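Local coordinates for A-adding tRNA nucleotidyltransferase (Aquifex aeolicus, PDB 4WBY), which adds the terminal adenosine to the 3' CC end of tRNA, using ATP and magnesium, to complete the CCA terminus, at residues R63-N68 against L80-L85; G24-I29 against N130-G135; Y270-L275 against M294-W299. One frame throughout, in Å; residues are numbered along the deposited sequence.

Contact 1: R63-N68 against L80-L85; sequences RRHGVN and LKIGKL
H65 in the last turn before G66, and V67 beyond it, face I82 and L80 of strand 77-82, with the backbones nearest at N68 and L80, whose CA atoms are 6.4 Å apart. The place is the nucleotidyltransferase head domain of this C-terminal part of a longer protein, where a helix leads into edge strand 69-72 of the mixed sheet. The helix closes in a Schellman motif at G66, whose positive phi turns the chain toward the sheet. I82 packs on both H65 and V67: its CD1 sits over one face of the H65 imidazole, 3.8 Å from the ring centroid and 19° off the normal, while its CG2 meets H65 ND1 at 3.7 Å. H65 and I82 cross at about a right angle. H65 has CG anti to its carbonyl carbon, beside the backbone N (chi1 -75°), and its NE2 is hydrogen-bonded to E15 of helix 7-22. An alanine here would probably leave E15 without this partner and open a gap over I82 CD1 where the imidazole had lain. V67 packs next along the strand, its CG2 touching L80 CD1 at 3.8 Å and I82 CG1 at 4.1 Å. L80 and I82 also pack on helix 54-65, through A58 and A62 for L80 and L61 for I82, so the loop residue V67 extends an apolar layer between helix and sheet. Polar contact across the segments passes through one water, which donates to N68 O at 2.6 Å and accepts from K81 N at 2.9 Å.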
loop_
_atom_site.group_PDB
_atom_site.type_symbol
_atom_site.label_atom_id
_atom_site.label_comp_id
_atom_site.label_asym_id
_atom_site.label_seq_id
_atom_site.Cartn_x
_atom_site.Cartn_y
_atom_site.Cartn_z
ATOM N N ARG A 63 28.281 4.567 15.083
ATOM C CA ARG A 63 29.453 4.208 15.874
ATOM C C ARG A 63 29.128 4.238 17.371
ATOM O O ARG A 63 29.476 3.318 18.129
ATOM C CB ARG A 63 30.609 5.162 15.564
ATOM C CG ARG A 63 31.892 4.828 16.299
ATOM C CD ARG A 63 32.931 5.945 16.176
ATOM N NE ARG A 63 32.554 7.131 16.941
ATOM C CZ ARG A 63 32.739 7.261 18.250
ATOM N NH1 ARG A 63 33.303 6.279 18.936
ATOM N NH2 ARG A 63 32.366 8.371 18.873
ATOM N N ARG A 64 28.443 5.293 17.797
ATOM C CA ARG A 64 28.117 5.425 19.208
ATOM C C ARG A 64 27.169 4.333 19.684
ATOM O O ARG A 64 27.240 3.910 20.841
ATOM C CB ARG A 64 27.521 6.798 19.486
ATOM C CG ARG A 64 28.509 7.905 19.221
ATOM C CD ARG A 64 27.951 9.260 19.593
ATOM N NE ARG A 64 28.855 10.317 19.160
ATOM C CZ ARG A 64 28.741 11.595 19.508
ATOM N NH1 ARG A 64 27.765 11.985 20.313
ATOM N NH2 ARG A 64 29.613 12.480 19.056
ATOM N N HIS A 65 26.296 3.862 18.792
ATOM C CA HIS A 65 25.336 2.824 19.161
ATOM C C HIS A 65 25.786 1.408 18.800
ATOM O O HIS A 65 25.081 0.443 19.091
ATOM C CB HIS A 65 23.980 3.135 18.532
ATOM C CG HIS A 65 23.265 4.242 19.231
ATOM N ND1 HIS A 65 22.366 4.015 20.251
ATOM C CD2 HIS A 65 23.365 5.591 19.110
ATOM C CE1 HIS A 65 21.915 5.173 20.702
ATOM N NE2 HIS A 65 22.512 6.142 20.032
ATOM N N GLY A 66 26.969 1.287 18.201
ATOM C CA GLY A 66 27.499 -0.012 17.825
ATOM C C GLY A 66 26.667 -0.749 16.789
ATOM O O GLY A 66 26.565 -1.980 16.843
ATOM N N VAL A 67 26.074 -0.018 15.841
ATOM C CA VAL A 67 25.273 -0.663 14.796
ATOM C C VAL A 67 25.869 -0.484 13.406
ATOM O O VAL A 67 26.618 0.463 13.153
ATOM C CB VAL A 67 23.807 -0.141 14.774
ATOM C CG1 VAL A 67 23.115 -0.451 16.099
ATOM C CG2 VAL A 67 23.741 1.358 14.428
ATOM N N ASN A 68 25.511 -1.394 12.504
ATOM C CA ASN A 68 25.893 -1.282 11.103
ATOM C C ASN A 68 25.210 -0.067 10.486
ATOM O O ASN A 68 24.121 0.341 10.918
ATOM C CB ASN A 68 25.526 -2.560 10.336
ATOM C CG ASN A 68 26.237 -2.675 8.984
ATOM O OD1 ASN A 68 27.300 -2.096 8.774
ATOM N ND2 ASN A 68 25.639 -3.429 8.058
ATOM N N LEU A 80 20.340 3.158 8.958
ATOM C CA LEU A 80 20.746 2.296 10.065
ATOM C C LEU A 80 19.537 2.000 10.934
ATOM O O LEU A 80 18.496 2.650 10.817
ATOM C CB LEU A 80 21.868 2.932 10.895
ATOM C CG LEU A 80 21.533 4.283 11.521
ATOM C CD1 LEU A 80 22.181 4.448 12.886
ATOM C CD2 LEU A 80 21.984 5.403 10.599
ATOM N N LYS A 81 19.668 0.992 11.782
ATOM C CA LYS A 81 18.601 0.601 12.682
ATOM C C LYS A 81 19.150 0.602 14.101
ATOM O O LYS A 81 20.232 0.077 14.349
ATOM C CB LYS A 81 18.055 -0.781 12.308
ATOM C CG LYS A 81 16.802 -1.186 13.080
ATOM C CD LYS A 81 16.206 -2.493 12.564
ATOM C CE LYS A 81 14.918 -2.842 13.300
ATOM N NZ LYS A 81 14.270 -4.078 12.769
ATOM N N ILE A 82 18.415 1.209 15.023
ATOM C CA ILE A 82 18.780 1.185 16.429
ATOM C C ILE A 82 17.575 0.654 17.201
ATOM O O ILE A 82 16.530 1.299 17.254
ATOM C CB ILE A 82 19.188 2.581 16.952
ATOM C CG1 ILE A 82 20.431 3.086 16.216
ATOM C CG2 ILE A 82 19.482 2.515 18.445
ATOM C CD1 ILE A 82 20.810 4.521 16.559
ATOM N N GLY A 83 17.719 -0.532 17.782
ATOM C CA GLY A 83 16.587 -1.199 18.401
ATOM C C GLY A 83 15.479 -1.347 17.368
ATOM O O GLY A 83 15.716 -1.831 16.266
ATOM N N LYS A 84 14.276 -0.897 17.709
ATOM C CA LYS A 84 13.134 -1.005 16.804
ATOM C C LYS A 84 13.036 0.149 15.802
ATOM O O LYS A 84 12.169 0.143 14.918
ATOM C CB LYS A 84 11.840 -1.087 17.618
ATOM C CG LYS A 84 11.731 -2.337 18.472
ATOM C CD LYS A 84 11.535 -3.565 17.603
ATOM C CE LYS A 84 11.397 -4.827 18.443
ATOM N NZ LYS A 84 11.095 -6.015 17.602
ATOM N N LEU A 85 13.908 1.142 15.939
ATOM C CA LEU A 85 13.871 2.328 15.076
ATOM C C LEU A 85 14.669 2.170 13.788
ATOM O O LEU A 85 15.878 1.949 13.826
ATOM C CB LEU A 85 14.412 3.542 15.821
ATOM C CG LEU A 85 13.556 4.098 16.944
ATOM C CD1 LEU A 85 14.367 5.146 17.697
ATOM C CD2 LEU A 85 12.283 4.705 16.377
HETATM O O HOH W 1 21.834 -0.890 11.413
#

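Contact 2: G24-I29 against N130-G135; sequences GLRAYI and NLEDYG
Strand 26-30 of the head-domain sheet is joined here to the loop between strands 126-128 and 137-138 by a salt-bridge network and a buried asparagine. R26 meets E132 end-on with two nitrogens: NH1 to OE1 at 3.1 Å, nearly straight at 168°, and NH2 to OE2 at 2.7 Å, tilted from the guanidinium plane and using the syn lone pair of OE2. The R26 chain bends at chi3 (67°), which sets NE, and NE donates to Y28 OH at 2.9 Å in the guanidinium plane. Y28 OH is itself hydrogen-bonded to E51 of the neighbouring strand. D133 adds a longer salt bridge, R26 NH2 to OD1 at 3.4 Å, and a water links the same nitrogen to D133 OD2; S128 OG holds D133 OD1 in turn. With acids on one side and a phenol on another, the guanidinium has little freedom to rotate.

N130 crosses R26 at about a right angle, its ND2 over one face of the guanidinium and also over one face of the Y28 ring, 3.5 Å from Y28 CE1. S128 OG is a hydrogen-bond partner of ND2. The other end of the amide meets the strand backbone: A27 N donates to N130 OD1 at 2.9 Å, in the carbonyl plane and on a lone pair.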
loop_
_atom_site.group_PDB
_atom_site.type_symbol
_atom_site.label_atom_id
_atom_site.label_comp_id
_atom_site.label_asym_id
_atom_site.label_seq_id
_atom_site.Cartn_x
_atom_site.Cartn_y
_atom_site.Cartn_z
ATOM N N GLY A 24 28.781 21.105 13.319
ATOM C CA GLY A 24 28.446 22.382 12.711
ATOM C C GLY A 24 27.330 22.288 11.683
ATOM O O GLY A 24 27.257 23.103 10.759
ATOM N N LEU A 25 26.455 21.297 11.847
ATOM C CA LEU A 25 25.351 21.066 10.915
ATOM C C LEU A 25 24.006 21.273 11.586
ATOM O O LEU A 25 23.938 21.493 12.790
ATOM C CB LEU A 25 25.422 19.650 10.352
ATOM C CG LEU A 25 26.804 19.248 9.840
ATOM C CD1 LEU A 25 26.786 17.822 9.318
ATOM C CD2 LEU A 25 27.273 20.223 8.766
ATOM N N ARG A 26 22.934 21.186 10.804
ATOM C CA ARG A 26 21.578 21.173 11.351
ATOM C C ARG A 26 20.829 19.961 10.840
ATOM O O ARG A 26 21.076 19.499 9.724
ATOM C CB ARG A 26 20.814 22.451 10.992
ATOM C CG ARG A 26 21.436 23.691 11.610
ATOM C CD ARG A 26 20.631 24.951 11.321
ATOM N NE ARG A 26 19.327 24.935 11.978
ATOM C CZ ARG A 26 19.129 25.211 13.261
ATOM N NH1 ARG A 26 20.154 25.515 14.048
ATOM N NH2 ARG A 26 17.903 25.185 13.760
ATOM N N ALA A 27 19.916 19.448 11.658
ATOM C CA ALA A 27 19.163 18.250 11.311
ATOM C C ALA A 27 17.696 18.393 11.675
ATOM O O ALA A 27 17.341 19.091 12.639
ATOM C CB ALA A 27 19.758 17.022 12.003
ATOM N N TYR A 28 16.856 17.687 10.925
ATOM C CA TYR A 28 15.405 17.805 11.020
ATOM C C TYR A 28 14.740 16.470 10.743
ATOM O O TYR A 28 15.173 15.736 9.868
ATOM C CB TYR A 28 14.869 18.835 10.012
ATOM C CG TYR A 28 15.624 20.137 9.990
ATOM C CD1 TYR A 28 15.186 21.234 10.730
ATOM C CD2 TYR A 28 16.787 20.269 9.241
ATOM C CE1 TYR A 28 15.892 22.426 10.716
ATOM C CE2 TYR A 28 17.487 21.445 9.216
ATOM C CZ TYR A 28 17.037 22.524 9.940
ATOM O OH TYR A 28 17.761 23.691 9.892
ATOM N N ILE A 29 13.678 16.158 11.474
ATOM C CA ILE A 29 12.795 15.061 11.079
ATOM C C ILE A 29 11.907 15.611 9.968
ATOM O O ILE A 29 11.447 16.744 10.069
ATOM C CB ILE A 29 11.950 14.555 12.257
ATOM C CG1 ILE A 29 12.857 14.025 13.360
ATOM C CG2 ILE A 29 10.980 13.471 11.801
ATOM C CD1 ILE A 29 12.146 13.820 14.683
ATOM N N ASN A 130 17.260 20.454 16.460
ATOM C CA ASN A 130 18.443 21.226 16.805
ATOM C C ASN A 130 18.374 21.825 18.196
ATOM O O ASN A 130 17.298 21.950 18.775
ATOM C CB ASN A 130 18.669 22.300 15.749
ATOM C CG ASN A 130 18.850 21.692 14.392
ATOM O OD1 ASN A 130 19.866 21.040 14.135
ATOM N ND2 ASN A 130 17.839 21.835 13.528
ATOM N N LEU A 131 19.539 22.177 18.734
ATOM C CA LEU A 131 19.636 22.514 20.146
ATOM C C LEU A 131 18.824 23.737 20.534
ATOM O O LEU A 131 18.270 23.783 21.625
ATOM C CB LEU A 131 21.097 22.746 20.553
ATOM C CG LEU A 131 22.033 21.539 20.454
ATOM C CD1 LEU A 131 23.422 21.921 20.939
ATOM C CD2 LEU A 131 21.499 20.351 21.254
ATOM N N GLU A 132 18.744 24.727 19.650
ATOM C CA GLU A 132 18.195 26.015 20.077
ATOM C C GLU A 132 16.690 26.139 19.849
ATOM O O GLU A 132 16.057 27.043 20.396
ATOM C CB GLU A 132 18.924 27.162 19.378
ATOM C CG GLU A 132 18.318 27.604 18.066
ATOM C CD GLU A 132 18.652 26.682 16.913
ATOM O OE1 GLU A 132 19.472 25.751 17.098
ATOM O OE2 GLU A 132 18.085 26.894 15.816
ATOM N N ASP A 133 16.113 25.236 19.061
ATOM C CA ASP A 133 14.680 25.314 18.756
ATOM C C ASP A 133 14.062 23.920 18.680
ATOM O O ASP A 133 13.197 23.648 17.858
ATOM C CB ASP A 133 14.439 26.075 17.446
ATOM C CG ASP A 133 14.931 25.317 16.228
ATOM O OD1 ASP A 133 15.798 24.429 16.382
ATOM O OD2 ASP A 133 14.429 25.597 15.115
ATOM N N TYR A 134 14.500 23.049 19.571
ATOM C CA TYR A 134 14.091 21.652 19.549
ATOM C C TYR A 134 12.579 21.481 19.585
ATOM O O TYR A 134 11.895 22.052 20.446
ATOM C CB TYR A 134 14.717 20.919 20.726
ATOM C CG TYR A 134 14.460 19.437 20.735
ATOM C CD1 TYR A 134 13.388 18.905 21.437
ATOM C CD2 TYR A 134 15.293 18.564 20.038
ATOM C CE1 TYR A 134 13.154 17.540 21.458
ATOM C CE2 TYR A 134 15.075 17.204 20.054
ATOM C CZ TYR A 134 14.007 16.695 20.769
ATOM O OH TYR A 134 13.797 15.342 20.794
ATOM N N GLY A 135 12.063 20.686 18.647
ATOM C CA GLY A 135 10.642 20.397 18.564
ATOM C C GLY A 135 9.835 21.397 17.744
ATOM O O GLY A 135 8.631 21.227 17.594
HETATM O O HOH W 2 22.409 22.461 14.953
HETATM O O HOH W 3 15.328 25.073 12.649
#

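Contact 3: Y270-L275 against M294-W299; sequences YGWLYL and MSAPSW
W272 carries this contact, its indole reaching from helix 271-278 into the bend M294-P297. P297 CD lies over one face of the indole, 3.9 Å from the centroid of the six-membered ring, in a CH-pi contact, and comes within 3.5 Å of CE2. A296 adds its CB at 3.6 Å from W272 CZ3, while M294 O approaches the ring edge near CH2 at 3.8 Å. W272 CB points toward the bend, and CG is anti to the carbonyl carbon (chi1 -68°). W299 meets W272 obliquely, CH2 to CB at 3.9 Å, the indole planes 85° apart. The bend is the link between helices 284-293 and 298-309, with helix 271-278 packed across it, in the helical part of the chain: helix 284-293 ends in a Schellman motif at S295, and P297 is the N-cap of helix 298-309. M294, bent at chi2 and chi3, meets L275 tip to tip, CE to CD2 at 4.0 Å, and L273 CD2 touches the edge of the W299 ring. Further out, L214 of helix 203-214 packs against both W272 and M294. The W299 ring is stacked on H335, and S337 and L340 of helix 336-342 lie against L273.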
loop_
_atom_site.group_PDB
_atom_site.type_symbol
_atom_site.label_atom_id
_atom_site.label_comp_id
_atom_site.label_asym_id
_atom_site.label_seq_id
_atom_site.Cartn_x
_atom_site.Cartn_y
_atom_site.Cartn_z
ATOM N N TYR A 270 -5.161 -8.789 0.644
ATOM C CA TYR A 270 -6.442 -8.697 -0.057
ATOM C C TYR A 270 -6.481 -7.687 -1.190
ATOM O O TYR A 270 -7.329 -7.787 -2.071
ATOM C CB TYR A 270 -7.564 -8.348 0.919
ATOM C CG TYR A 270 -7.746 -9.300 2.077
ATOM C CD1 TYR A 270 -8.316 -10.560 1.890
ATOM C CD2 TYR A 270 -7.418 -8.917 3.370
ATOM C CE1 TYR A 270 -8.506 -11.424 2.954
ATOM C CE2 TYR A 270 -7.608 -9.771 4.443
ATOM C CZ TYR A 270 -8.158 -11.018 4.231
ATOM O OH TYR A 270 -8.347 -11.859 5.295
ATOM N N GLY A 271 -5.599 -6.695 -1.153
ATOM C CA GLY A 271 -5.570 -5.690 -2.202
ATOM C C GLY A 271 -5.471 -6.284 -3.596
ATOM O O GLY A 271 -6.065 -5.760 -4.546
ATOM N N TRP A 272 -4.738 -7.388 -3.720
ATOM C CA TRP A 272 -4.594 -8.040 -5.016
ATOM C C TRP A 272 -5.925 -8.572 -5.544
ATOM O O TRP A 272 -6.124 -8.644 -6.754
ATOM C CB TRP A 272 -3.585 -9.187 -4.935
ATOM C CG TRP A 272 -2.183 -8.734 -4.714
ATOM C CD1 TRP A 272 -1.484 -8.782 -3.547
ATOM C CD2 TRP A 272 -1.307 -8.149 -5.688
ATOM N NE1 TRP A 272 -0.223 -8.277 -3.733
ATOM C CE2 TRP A 272 -0.087 -7.880 -5.038
ATOM C CE3 TRP A 272 -1.433 -7.837 -7.046
ATOM C CZ2 TRP A 272 1.002 -7.302 -5.696
ATOM C CZ3 TRP A 272 -0.351 -7.267 -7.704
ATOM C CH2 TRP A 272 0.855 -7.010 -7.029
ATOM N N LEU A 273 -6.837 -8.936 -4.645
ATOM C CA LEU A 273 -8.158 -9.403 -5.068
ATOM C C LEU A 273 -8.959 -8.304 -5.760
ATOM O O LEU A 273 -9.666 -8.565 -6.729
ATOM C CB LEU A 273 -8.955 -9.934 -3.879
ATOM C CG LEU A 273 -8.383 -11.136 -3.136
ATOM C CD1 LEU A 273 -9.347 -11.577 -2.040
ATOM C CD2 LEU A 273 -8.116 -12.269 -4.098
ATOM N N TYR A 274 -8.868 -7.082 -5.250
ATOM C CA TYR A 274 -9.503 -5.955 -5.912
ATOM C C TYR A 274 -8.926 -5.783 -7.302
ATOM O O TYR A 274 -9.655 -5.542 -8.258
ATOM C CB TYR A 274 -9.311 -4.663 -5.121
ATOM C CG TYR A 274 -10.082 -4.593 -3.826
ATOM C CD1 TYR A 274 -11.401 -4.152 -3.802
ATOM C CD2 TYR A 274 -9.487 -4.950 -2.625
ATOM C CE1 TYR A 274 -12.103 -4.075 -2.616
ATOM C CE2 TYR A 274 -10.179 -4.876 -1.437
ATOM C CZ TYR A 274 -11.484 -4.438 -1.436
ATOM O OH TYR A 274 -12.170 -4.363 -0.251
ATOM N N LEU A 275 -7.605 -5.904 -7.403
ATOM C CA LEU A 275 -6.936 -5.766 -8.687
ATOM C C LEU A 275 -7.411 -6.834 -9.680
ATOM O O LEU A 275 -7.657 -6.537 -10.847
ATOM C CB LEU A 275 -5.424 -5.841 -8.506
ATOM C CG LEU A 275 -4.632 -5.394 -9.727
ATOM C CD1 LEU A 275 -4.739 -3.884 -9.897
ATOM C CD2 LEU A 275 -3.186 -5.830 -9.578
ATOM N N MET A 294 3.499 -6.014 -12.541
ATOM C CA MET A 294 3.273 -5.663 -11.146
ATOM C C MET A 294 4.084 -6.527 -10.173
ATOM O O MET A 294 4.006 -6.323 -8.964
ATOM C CB MET A 294 1.782 -5.799 -10.810
ATOM C CG MET A 294 0.875 -4.751 -11.474
ATOM S SD MET A 294 0.950 -3.151 -10.650
ATOM C CE MET A 294 0.009 -3.527 -9.174
ATOM N N SER A 295 4.844 -7.490 -10.699
ATOM C CA SER A 295 5.540 -8.479 -9.871
ATOM C C SER A 295 4.580 -9.118 -8.867
ATOM O O SER A 295 4.919 -9.311 -7.693
ATOM C CB SER A 295 6.729 -7.851 -9.134
ATOM O OG SER A 295 7.702 -7.361 -10.042
ATOM N N ALA A 296 3.377 -9.442 -9.326
ATOM C CA ALA A 296 2.381 -10.044 -8.449
ATOM C C ALA A 296 2.874 -11.369 -7.873
ATOM O O ALA A 296 3.584 -12.122 -8.544
ATOM C CB ALA A 296 1.066 -10.246 -9.195
ATOM N N PRO A 297 2.501 -11.655 -6.618
ATOM C CA PRO A 297 2.820 -12.959 -6.024
ATOM C C PRO A 297 2.299 -14.121 -6.859
ATOM O O PRO A 297 1.316 -13.974 -7.599
ATOM C CB PRO A 297 2.099 -12.919 -4.672
ATOM C CG PRO A 297 2.011 -11.466 -4.335
ATOM C CD PRO A 297 1.864 -10.741 -5.650
ATOM N N SER A 298 2.957 -15.266 -6.726
ATOM C CA SER A 298 2.537 -16.482 -7.394
ATOM C C SER A 298 1.058 -16.773 -7.178
ATOM O O SER A 298 0.349 -17.102 -8.128
ATOM C CB SER A 298 3.371 -17.660 -6.906
ATOM O OG SER A 298 2.748 -18.878 -7.261
ATOM N N TRP A 299 0.573 -16.645 -5.945
ATOM C CA TRP A 299 -0.819 -17.007 -5.696
ATOM C C TRP A 299 -1.766 -16.105 -6.474
ATOM O O TRP A 299 -2.812 -16.550 -6.923
ATOM C CB TRP A 299 -1.157 -16.989 -4.196
ATOM C CG TRP A 299 -1.143 -15.639 -3.490
ATOM C CD1 TRP A 299 -0.121 -15.124 -2.734
ATOM C CD2 TRP A 299 -2.213 -14.683 -3.410
ATOM N NE1 TRP A 299 -0.483 -13.905 -2.211
ATOM C CE2 TRP A 299 -1.760 -13.610 -2.615
ATOM C CE3 TRP A 299 -3.503 -14.622 -3.949
ATOM C CZ2 TRP A 299 -2.554 -12.490 -2.345
ATOM C CZ3 TRP A 299 -4.291 -13.509 -3.672
ATOM C CH2 TRP A 299 -3.811 -12.462 -2.883
#

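Overall arrangement
Contacts 1 and 2 belong to the same mixed sheet of the head domain, about 20 Å apart between centres. Contact 1 lies at the surface, near one outer edge of that sheet, and contact 2 is partly buried toward the other; in sequence, contact 1 falls between the two segments of contact 2. Helix 7-22 packs against both. Contact 3 comes later in the chain, about 34 Å from contact 1 between centres, and is buried among helices. Chemistry follows place: contact 1 mixes apolar packing with a water bridge, contact 2 relies on charges and hydrogen bonds, and contact 3 is apolar and aromatic packing; neither it nor contact 1 has a direct hydrogen bond across.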